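Local coordinates for phosphate-binding protein (Xanthomonas axonopodis pv. citri, PDB 5UB3) that probably serves as a periplasmic binding protein for small anions, seen here with chloride, and works as the receptor partner of a diguanylate cyclase, at residues Pro46-Met51 with Asn120-Ser125; Ser52-Leu55 with Arg59-Trp62; Leu73-Ser78 with Glu267-Val272; Leu134-Ile139 with Val272-Asp277. All coordinates share one frame; numbering follows the deposited sequence.

Contact 1 of 4, residues Pro46-Met51 with Asn120-Ser125; sequences PDARQM and NASSTS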
# COMPACT_ATOMS: atom_id res chain seq x y z
N PRO A 46 8.56 10.51 0.92
CA PRO A 46 8.26 10.14 -0.50
C PRO A 46 8.30 8.65 -0.84
O PRO A 46 7.66 8.22 -1.80
CB PRO A 46 9.34 10.90 -1.32
CG PRO A 46 10.35 11.43 -0.33
CD PRO A 46 9.88 11.15 1.10
N ASP A 47 9.00 7.84 -0.07
CA ASP A 47 9.11 6.41 -0.41
C ASP A 47 9.47 5.62 0.82
O ASP A 47 9.74 6.22 1.87
CB ASP A 47 10.12 6.19 -1.54
CG ASP A 47 11.46 6.82 -1.23
OD1 ASP A 47 12.06 6.53 -0.18
OD2 ASP A 47 11.87 7.67 -2.02
N ALA A 48 9.45 4.29 0.68
CA ALA A 48 9.70 3.34 1.77
C ALA A 48 11.10 3.47 2.37
O ALA A 48 11.30 3.33 3.60
CB ALA A 48 9.46 1.90 1.30
N ARG A 49 12.06 3.74 1.50
CA ARG A 49 13.42 3.91 1.96
C ARG A 49 13.61 5.09 2.87
O ARG A 49 14.18 4.95 3.95
CB ARG A 49 14.38 4.05 0.79
CG ARG A 49 14.66 2.72 0.18
CD ARG A 49 16.07 2.76 -0.41
NE ARG A 49 16.04 3.17 -1.78
CZ ARG A 49 17.14 3.51 -2.46
NH1 ARG A 49 18.33 3.54 -1.86
NH2 ARG A 49 17.04 3.86 -3.74
N GLN A 50 13.15 6.25 2.42
CA GLN A 50 13.13 7.41 3.31
C GLN A 50 12.33 7.22 4.58
O GLN A 50 12.67 7.78 5.64
CB GLN A 50 12.62 8.65 2.55
CG GLN A 50 12.88 9.98 3.27
CD GLN A 50 14.37 10.20 3.50
OE1 GLN A 50 15.11 10.39 2.56
NE2 GLN A 50 14.81 10.16 4.77
N MET A 51 11.18 6.58 4.47
CA MET A 51 10.33 6.44 5.64
C MET A 51 11.02 5.51 6.63
O MET A 51 11.00 5.74 7.85
CB MET A 51 8.99 5.86 5.25
CG MET A 51 8.09 5.68 6.48
SD MET A 51 7.82 7.13 7.52
CE MET A 51 6.46 7.87 6.65
N ASN A 120 4.72 2.51 -8.23
CA ASN A 120 6.02 2.90 -7.73
C ASN A 120 6.41 1.76 -6.83
O ASN A 120 5.55 0.94 -6.50
CB ASN A 120 6.01 4.19 -6.88
CG ASN A 120 5.02 4.12 -5.73
OD1 ASN A 120 5.10 3.27 -4.81
ND2 ASN A 120 4.03 4.97 -5.82
N ALA A 121 7.66 1.74 -6.34
CA ALA A 121 8.21 0.57 -5.63
C ALA A 121 7.60 0.30 -4.25
O ALA A 121 7.71 -0.82 -3.72
CB ALA A 121 9.72 0.68 -5.56
N SER A 122 6.93 1.32 -3.69
CA SER A 122 6.29 1.23 -2.41
C SER A 122 4.83 0.72 -2.50
O SER A 122 4.20 0.46 -1.46
CB SER A 122 6.45 2.60 -1.70
OG SER A 122 7.85 3.02 -1.74
N SER A 123 4.30 0.48 -3.71
CA SER A 123 2.90 0.12 -3.84
C SER A 123 2.69 -1.37 -3.68
O SER A 123 3.36 -2.20 -4.30
CB SER A 123 2.41 0.55 -5.22
OG SER A 123 1.16 -0.01 -5.51
N THR A 124 1.77 -1.75 -2.82
CA THR A 124 1.46 -3.18 -2.61
C THR A 124 0.78 -3.77 -3.82
O THR A 124 1.28 -4.68 -4.44
CB THR A 124 0.54 -3.38 -1.36
OG1 THR A 124 1.23 -2.88 -0.24
CG2 THR A 124 0.29 -4.82 -1.11
N SER A 125 -0.39 -3.24 -4.15
CA SER A 125 -1.22 -3.83 -5.15
C SER A 125 -0.77 -3.42 -6.54
O SER A 125 -1.22 -4.00 -7.52
CB SER A 125 -2.68 -3.41 -4.93
OG SER A 125 -2.86 -1.99 -5.09
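Ala-48 and Ser-122 meet through one hydrogen bond, and the whole contact is built round that hydroxyl. The N-H of Ala-48 donates to Ser-122 OG over 3.2 Å, with an angle of 152° at the hydrogen, so the bond is moderately bent. Ser-122 OG also lies 3.6 Å from Ala-48 CB and 3.9 Å from Asp-47 CB, which makes it the point where both residues are touched. Its position follows from chi1 of -50°, which sets OG beside the serine's own backbone N and anti to its carbonyl carbon. Ser-122 belongs to a type I turn running from Asn-120 to Ser-123, in which Asn-120 OD1 also takes a weak bond from Ser-122 N.

This tight spot is small: only 85 Å² is buried in all. On the looser side the Asp-47 carboxylate leads away from Ser-122 and serves its own helix as N-cap, its OD1 taking Gln-50 N at 2.8 Å and an almost straight 174°.

Helix 48-56 thus has three of its first amide hydrogens answered: Ala-48 by Ser-122, Gln-50 by Asp-47 OD1 and Met-51 by Asp-47 O. The first acceptor comes from the turn leading into helix 124-136, probably across the cleft between the two lobes of the binding-protein fold. A single neutral bond with so little apolar packing is consistent with a junction that can open.

Contact 2 of 4, residues Ser52-Leu55 with Arg59-Trp62; sequences SSYL and RVDW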
# COMPACT_ATOMS: atom_id res chain seq x y z
N SER A 52 11.66 4.46 6.09
CA SER A 52 12.48 3.57 6.93
C SER A 52 13.58 4.34 7.62
O SER A 52 13.81 4.11 8.80
CB SER A 52 13.01 2.34 6.19
OG SER A 52 14.00 1.66 6.97
N SER A 53 14.23 5.25 6.92
CA SER A 53 15.22 6.11 7.58
C SER A 53 14.65 6.97 8.71
O SER A 53 15.22 7.01 9.81
CB SER A 53 15.90 7.00 6.51
OG SER A 53 16.90 7.76 7.12
N TYR A 54 13.52 7.62 8.45
CA TYR A 54 12.81 8.34 9.51
C TYR A 54 12.47 7.48 10.69
O TYR A 54 12.68 7.88 11.85
CB TYR A 54 11.49 8.95 9.02
CG TYR A 54 11.58 10.13 8.12
CD1 TYR A 54 12.71 10.95 8.10
CD2 TYR A 54 10.52 10.46 7.31
CE1 TYR A 54 12.77 12.06 7.28
CE2 TYR A 54 10.57 11.55 6.49
CZ TYR A 54 11.71 12.36 6.49
OH TYR A 54 11.78 13.45 5.69
N LEU A 55 11.88 6.33 10.40
CA LEU A 55 11.49 5.42 11.48
C LEU A 55 12.67 5.02 12.31
O LEU A 55 12.63 5.18 13.52
CB LEU A 55 10.79 4.19 10.90
CG LEU A 55 9.35 4.49 10.43
CD1 LEU A 55 8.93 3.33 9.54
CD2 LEU A 55 8.39 4.63 11.63
N ARG A 59 12.16 9.73 13.85
CA ARG A 59 11.48 10.94 13.38
C ARG A 59 10.02 10.70 13.08
O ARG A 59 9.28 11.65 12.95
CB ARG A 59 12.14 11.51 12.11
CG ARG A 59 13.65 11.69 12.24
CD ARG A 59 14.03 12.79 13.19
NE ARG A 59 15.50 13.02 13.08
CZ ARG A 59 16.42 12.39 13.82
NH1 ARG A 59 16.04 11.50 14.75
NH2 ARG A 59 17.70 12.63 13.65
N VAL A 60 9.65 9.45 12.85
CA VAL A 60 8.29 9.07 12.73
C VAL A 60 8.06 7.94 13.68
O VAL A 60 8.84 6.99 13.79
CB VAL A 60 8.00 8.62 11.29
CG1 VAL A 60 6.65 7.93 11.16
CG2 VAL A 60 8.09 9.85 10.36
N ASP A 61 6.90 8.00 14.32
CA ASP A 61 6.53 6.98 15.29
C ASP A 61 5.56 5.95 14.81
O ASP A 61 5.62 4.83 15.25
CB ASP A 61 5.95 7.63 16.48
CG ASP A 61 6.95 8.53 17.19
OD1 ASP A 61 8.02 8.05 17.58
OD2 ASP A 61 6.65 9.72 17.35
N TRP A 62 4.64 6.34 13.94
CA TRP A 62 3.47 5.56 13.65
C TRP A 62 3.09 5.86 12.21
O TRP A 62 3.05 7.02 11.81
CB TRP A 62 2.38 5.93 14.65
CG TRP A 62 0.97 5.61 14.25
CD1 TRP A 62 0.51 4.51 13.55
CD2 TRP A 62 -0.18 6.38 14.56
NE1 TRP A 62 -0.86 4.59 13.38
CE2 TRP A 62 -1.31 5.70 14.02
CE3 TRP A 62 -0.37 7.57 15.27
CZ2 TRP A 62 -2.61 6.23 14.09
CZ3 TRP A 62 -1.69 8.07 15.37
CH2 TRP A 62 -2.78 7.40 14.78
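A short-range packing contact joins Tyr-54 and Leu-55, in the last part of helix 48-56, to Arg-59 and Val-60 in the connection that leads into strand 62-66. One backbone bond closes it: Arg-59 N donates to Tyr-54 O at 2.8 Å, with an angle of 157° at the hydrogen and the donor tilted 27° from the carbonyl plane. The chain turning back here brings Val-60 back against the helix, where its two methyls part company. CG2 reaches Tyr-54 CB at 3.8 Å, while CG1 packs on Leu-55 CD2, also at 3.8 Å.

In the alpha/beta lobe of the periplasmic binding-protein fold this is the return from a helix to a strand that runs parallel to strand 4-8. Asp-61, just before strand 62-66, ties the connection to strand 4-8 through OD2 to Val-6 N, and OD1 makes a salt bridge to Arg-217 NE.

Leu-55 starts off away from the connection, yet its CD2 branch folds back to 3.2 Å from Val-60 O. That carbonyl oxygen is buried with no polar partner in the model, so the methyl covers it without satisfying it. Round the tyrosine, Val-60 CG2 lies 3.9 Å from Tyr-54 CD2, and Arg-59 CB lies 4.1 Å from Tyr-54 CD1, both approaching the ring obliquely. The Arg-59 chain is bent at chi2 (-69°), and its guanidinium end leads away from the helix.

Contact 3 of 4, residues Leu73-Ser78 with Glu267-Val272; sequences LEQRGS and ELSAGV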
# COMPACT_ATOMS: atom_id res chain seq x y z
N LEU A 73 9.01 -1.77 5.31
CA LEU A 73 9.50 -1.09 6.50
C LEU A 73 9.98 -2.10 7.55
O LEU A 73 11.07 -1.94 8.09
CB LEU A 73 8.47 -0.17 7.09
CG LEU A 73 7.88 0.90 6.19
CD1 LEU A 73 6.70 1.59 6.87
CD2 LEU A 73 8.95 1.89 5.78
N GLU A 74 9.19 -3.13 7.81
CA GLU A 74 9.61 -4.17 8.78
C GLU A 74 10.91 -4.84 8.35
O GLU A 74 11.78 -5.08 9.17
CB GLU A 74 8.53 -5.23 9.00
CG GLU A 74 8.79 -6.11 10.20
CD GLU A 74 7.70 -7.10 10.47
OE1 GLU A 74 7.26 -7.27 11.62
OE2 GLU A 74 7.35 -7.78 9.53
N GLN A 75 11.06 -5.12 7.06
CA GLN A 75 12.28 -5.80 6.57
C GLN A 75 13.54 -5.02 6.77
O GLN A 75 14.57 -5.58 7.07
CB GLN A 75 12.18 -6.13 5.10
CG GLN A 75 11.23 -7.25 4.84
CD GLN A 75 10.89 -7.36 3.36
OE1 GLN A 75 11.48 -6.67 2.49
NE2 GLN A 75 9.98 -8.28 3.06
N ARG A 76 13.44 -3.72 6.57
CA ARG A 76 14.53 -2.84 6.88
C ARG A 76 14.72 -2.65 8.39
O ARG A 76 15.59 -1.92 8.78
CB ARG A 76 14.36 -1.50 6.18
CG ARG A 76 14.40 -1.64 4.66
CD ARG A 76 14.14 -0.29 4.04
NE ARG A 76 14.52 -0.31 2.64
CZ ARG A 76 13.71 -0.55 1.62
NH1 ARG A 76 12.42 -0.81 1.78
NH2 ARG A 76 14.21 -0.51 0.39
N GLY A 77 13.94 -3.31 9.25
CA GLY A 77 14.20 -3.25 10.70
C GLY A 77 13.71 -2.01 11.42
O GLY A 77 14.06 -1.79 12.58
N SER A 78 12.87 -1.23 10.76
CA SER A 78 12.54 0.08 11.23
C SER A 78 11.12 0.21 11.88
O SER A 78 10.83 1.20 12.57
CB SER A 78 12.76 1.04 10.08
OG SER A 78 11.81 0.87 9.04
N GLU A 267 3.95 -14.35 5.25
CA GLU A 267 3.98 -14.86 3.85
C GLU A 267 4.15 -13.71 2.87
O GLU A 267 4.91 -13.81 1.90
CB GLU A 267 2.72 -15.59 3.53
CG GLU A 267 2.69 -16.92 4.24
CD GLU A 267 1.33 -17.61 4.17
OE1 GLU A 267 0.41 -17.07 3.53
OE2 GLU A 267 1.21 -18.70 4.77
N LEU A 268 3.45 -12.62 3.14
CA LEU A 268 3.57 -11.44 2.30
C LEU A 268 4.96 -10.90 2.40
O LEU A 268 5.59 -10.61 1.37
CB LEU A 268 2.53 -10.40 2.69
CG LEU A 268 2.70 -9.02 2.06
CD1 LEU A 268 2.67 -9.09 0.54
CD2 LEU A 268 1.59 -8.14 2.56
N SER A 269 5.47 -10.75 3.61
CA SER A 269 6.84 -10.34 3.77
C SER A 269 7.85 -11.20 2.97
O SER A 269 8.70 -10.68 2.26
CB SER A 269 7.23 -10.30 5.21
OG SER A 269 8.52 -9.79 5.23
N ALA A 270 7.71 -12.51 3.02
CA ALA A 270 8.59 -13.40 2.22
C ALA A 270 8.46 -13.04 0.73
O ALA A 270 9.44 -12.93 0.03
CB ALA A 270 8.24 -14.84 2.43
N GLY A 271 7.26 -12.79 0.29
CA GLY A 271 7.02 -12.46 -1.10
C GLY A 271 7.62 -11.15 -1.51
O GLY A 271 8.19 -11.02 -2.57
N VAL A 272 7.46 -10.14 -0.65
CA VAL A 272 8.09 -8.84 -0.84
C VAL A 272 9.59 -9.00 -0.87
O VAL A 272 10.23 -8.38 -1.70
CB VAL A 272 7.66 -7.84 0.28
CG1 VAL A 272 8.55 -6.60 0.31
CG2 VAL A 272 6.19 -7.49 0.08
O HOH W 1 9.20 -8.33 7.53
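Gln-75 reaches Ser-269 by leaving its backbone with CG beside N (chi1 -73°) and then running extended, while Ser-269 holds OG anti to its own N (chi1 -175°), turned to receive it. The result is a nearly straight hydrogen bond: Gln-75 NE2 to Ser-269 OG is 3.0 Å, with 176° at the hydrogen and the oxygen in the amide plane. Ser-269 O lies even nearer to Gln-75 NE2, at 2.8 Å, but the angle is too poor for a bond.

The other end of the amide is engaged as well, since Gln-75 OE1 accepts from Arg-276 NH1, about two turns beyond Ser-269 on helix 259-277. With both ends gripped, the flip of the amide is fixed, and the arginine would probably polarise it and strengthen the NE2 donor. Val-272 CG1 packs against both ends of the amide, 3.5 Å from Gln-75 NE2 and 3.7 Å from Gln-75 OE1. Water 1 forms a second bridge, 2.8 Å from Glu-74 OE2, to which it donates, and 2.8 Å from Ser-269 OG.

Just beyond, Gly-77 ends helix 67-75 in a Schellman motif. The Gln-75 bond and water 1 fasten the last turn of helix 67-75 to helix 259-277, whose Val-272 also packs on Leu-72 and on Leu-128 of helix 124-136, while Leu-73 touches Leu-55 of helix 48-56.

Contact 4 of 4, residues Leu134-Ile139 with Val272-Asp277; sequences LLRNGI and VQRVRD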
# COMPACT_ATOMS: atom_id res chain seq x y z
N LEU A 134 4.36 -12.38 -11.03
CA LEU A 134 5.09 -12.70 -12.21
C LEU A 134 6.23 -13.63 -11.85
O LEU A 134 6.50 -14.59 -12.57
CB LEU A 134 5.58 -11.43 -12.92
CG LEU A 134 4.49 -10.54 -13.51
CD1 LEU A 134 5.19 -9.35 -14.14
CD2 LEU A 134 3.56 -11.21 -14.47
N LEU A 135 6.88 -13.37 -10.73
CA LEU A 135 7.93 -14.25 -10.30
C LEU A 135 7.47 -15.70 -10.12
O LEU A 135 8.11 -16.63 -10.61
CB LEU A 135 8.61 -13.74 -9.03
CG LEU A 135 9.56 -12.58 -9.16
CD1 LEU A 135 9.85 -12.16 -7.75
CD2 LEU A 135 10.89 -12.86 -9.86
N ARG A 136 6.34 -15.86 -9.45
CA ARG A 136 5.80 -17.19 -9.17
C ARG A 136 5.51 -17.95 -10.45
O ARG A 136 5.67 -19.15 -10.48
CB ARG A 136 4.50 -17.11 -8.35
CG ARG A 136 4.75 -16.74 -6.90
CD ARG A 136 3.50 -16.13 -6.32
NE ARG A 136 3.57 -16.06 -4.88
CZ ARG A 136 2.56 -15.69 -4.09
NH1 ARG A 136 1.40 -15.30 -4.58
NH2 ARG A 136 2.71 -15.71 -2.78
N ASN A 137 5.12 -17.22 -11.50
CA ASN A 137 4.79 -17.82 -12.78
C ASN A 137 5.94 -17.85 -13.78
O ASN A 137 5.74 -18.21 -14.94
CB ASN A 137 3.56 -17.12 -13.34
CG ASN A 137 2.30 -17.52 -12.57
OD1 ASN A 137 1.65 -18.54 -12.86
ND2 ASN A 137 1.99 -16.74 -11.54
N GLY A 138 7.14 -17.46 -13.35
CA GLY A 138 8.31 -17.52 -14.18
C GLY A 138 8.28 -16.56 -15.34
O GLY A 138 8.96 -16.79 -16.36
N ILE A 139 7.52 -15.48 -15.19
CA ILE A 139 7.32 -14.52 -16.26
C ILE A 139 8.35 -13.40 -16.03
O ILE A 139 8.21 -12.56 -15.10
CB ILE A 139 5.91 -13.96 -16.27
CG1 ILE A 139 4.92 -15.06 -16.63
CG2 ILE A 139 5.81 -12.79 -17.21
CD1 ILE A 139 3.49 -14.67 -16.48
N VAL A 272 7.46 -10.14 -0.65
CA VAL A 272 8.09 -8.84 -0.84
C VAL A 272 9.59 -9.00 -0.87
O VAL A 272 10.23 -8.38 -1.70
CB VAL A 272 7.66 -7.84 0.28
CG1 VAL A 272 8.55 -6.60 0.31
CG2 VAL A 272 6.19 -7.49 0.08
N GLN A 273 10.15 -9.81 0.06
CA GLN A 273 11.61 -9.96 0.10
C GLN A 273 12.07 -10.56 -1.21
O GLN A 273 13.09 -10.20 -1.74
CB GLN A 273 12.08 -10.87 1.27
CG GLN A 273 13.58 -10.98 1.41
CD GLN A 273 14.20 -9.63 1.70
OE1 GLN A 273 14.90 -9.01 0.86
NE2 GLN A 273 13.88 -9.13 2.86
N ARG A 274 11.31 -11.51 -1.70
CA ARG A 274 11.66 -12.16 -2.96
C ARG A 274 11.65 -11.18 -4.10
O ARG A 274 12.55 -11.20 -4.97
CB ARG A 274 10.69 -13.28 -3.23
CG ARG A 274 10.99 -14.06 -4.47
CD ARG A 274 9.89 -15.08 -4.70
NE ARG A 274 10.16 -15.90 -5.85
CZ ARG A 274 9.39 -16.90 -6.27
NH1 ARG A 274 8.25 -17.25 -5.67
NH2 ARG A 274 9.78 -17.56 -7.33
N VAL A 275 10.64 -10.32 -4.13
CA VAL A 275 10.59 -9.26 -5.14
C VAL A 275 11.84 -8.37 -5.03
O VAL A 275 12.53 -8.03 -6.02
CB VAL A 275 9.31 -8.41 -5.03
CG1 VAL A 275 9.40 -7.17 -5.94
CG2 VAL A 275 8.10 -9.24 -5.42
N ARG A 276 12.14 -8.01 -3.79
CA ARG A 276 13.28 -7.16 -3.55
C ARG A 276 14.60 -7.83 -3.93
O ARG A 276 15.49 -7.19 -4.48
CB ARG A 276 13.30 -6.78 -2.12
CG ARG A 276 12.27 -5.74 -1.79
CD ARG A 276 12.43 -5.39 -0.34
NE ARG A 276 13.65 -4.61 -0.16
CZ ARG A 276 14.35 -4.56 0.96
NH1 ARG A 276 13.94 -5.19 2.06
NH2 ARG A 276 15.47 -3.82 1.00
N ASP A 277 14.71 -9.11 -3.63
CA ASP A 277 15.91 -9.87 -3.94
C ASP A 277 16.07 -10.03 -5.47
O ASP A 277 17.19 -9.99 -5.95
CB ASP A 277 15.89 -11.19 -3.17
CG ASP A 277 16.15 -10.99 -1.70
OD1 ASP A 277 16.62 -9.89 -1.32
OD2 ASP A 277 15.92 -11.92 -0.92
O HOH W 2 5.94 -16.83 -3.62
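Arg-274 lies along Leu-135 at the C-terminal end of helix 124-136, which finishes in a Schellman motif: Ile-139 N bonds to Leu-134 O, and Gly-138, with its positive phi, bonds through N to Leu-135 O. Helix 259-277 brings its own last turns against this end, and the Leu-135 and Arg-274 side chains run alongside each other, pointing opposite ways.

The arginine can be followed outward. Its CB heads toward the other helix, and because CG stands anti to the backbone N (chi1 -177°) and the chain is extended as far as NE, the whole side chain reaches across as a straight rod. Arg-274 CG meets Leu-135 CD1 at 4.0 Å. Further out, Arg-274 NE lies 4.1 Å from Leu-135 CB, and that CB sits over one face of the guanidinium, 4.0 Å from its plane, nearer the edge than the centre. Leu-135 C and Arg-136 N lie over that face too. Arg-274 NH2 comes to 3.8 Å from Leu-135 O, which takes part in the Schellman bonding, so a positive group is placed near the carbonyl end of the helix, probably a favourable setting. Arg-274 NH1 meets Arg-136 CG at 3.7 Å.

Beside its contact with Arg-274, Leu-135 CD1 also packs on Val-275 CG2 at 4.1 Å. The two guanidinium planes stand 63° apart, and their like charges are probably eased by water 2, which lies in plane at an edge of each, accepting from Arg-136 NE at 2.8 Å and weakly from Arg-274 NH1 at 3.1 Å.

Overall arrangement
Following the chain from the N terminus, helix 48-56 opens contact 1, and before that contact closes at 120-125 the chain completes contact 2, a short return from the same helix toward strand 62-66 that lies wholly within the longer span. Segment 73-78 then opens contact 3, which closes only at 267-272, so contacts 1 and 3 cross; they touch where Arg-49 meets Arg-76. Contact 4 starts at 134-139, after contact 1 has closed, and ends at 272-277, crossing contact 3 and sharing Val-272 with it. The C-terminal helix 259-277 thus ties helix 67-75 to helix 124-136, while contact 1 joins helix 48-56 to the turn that leads into helix 124-136.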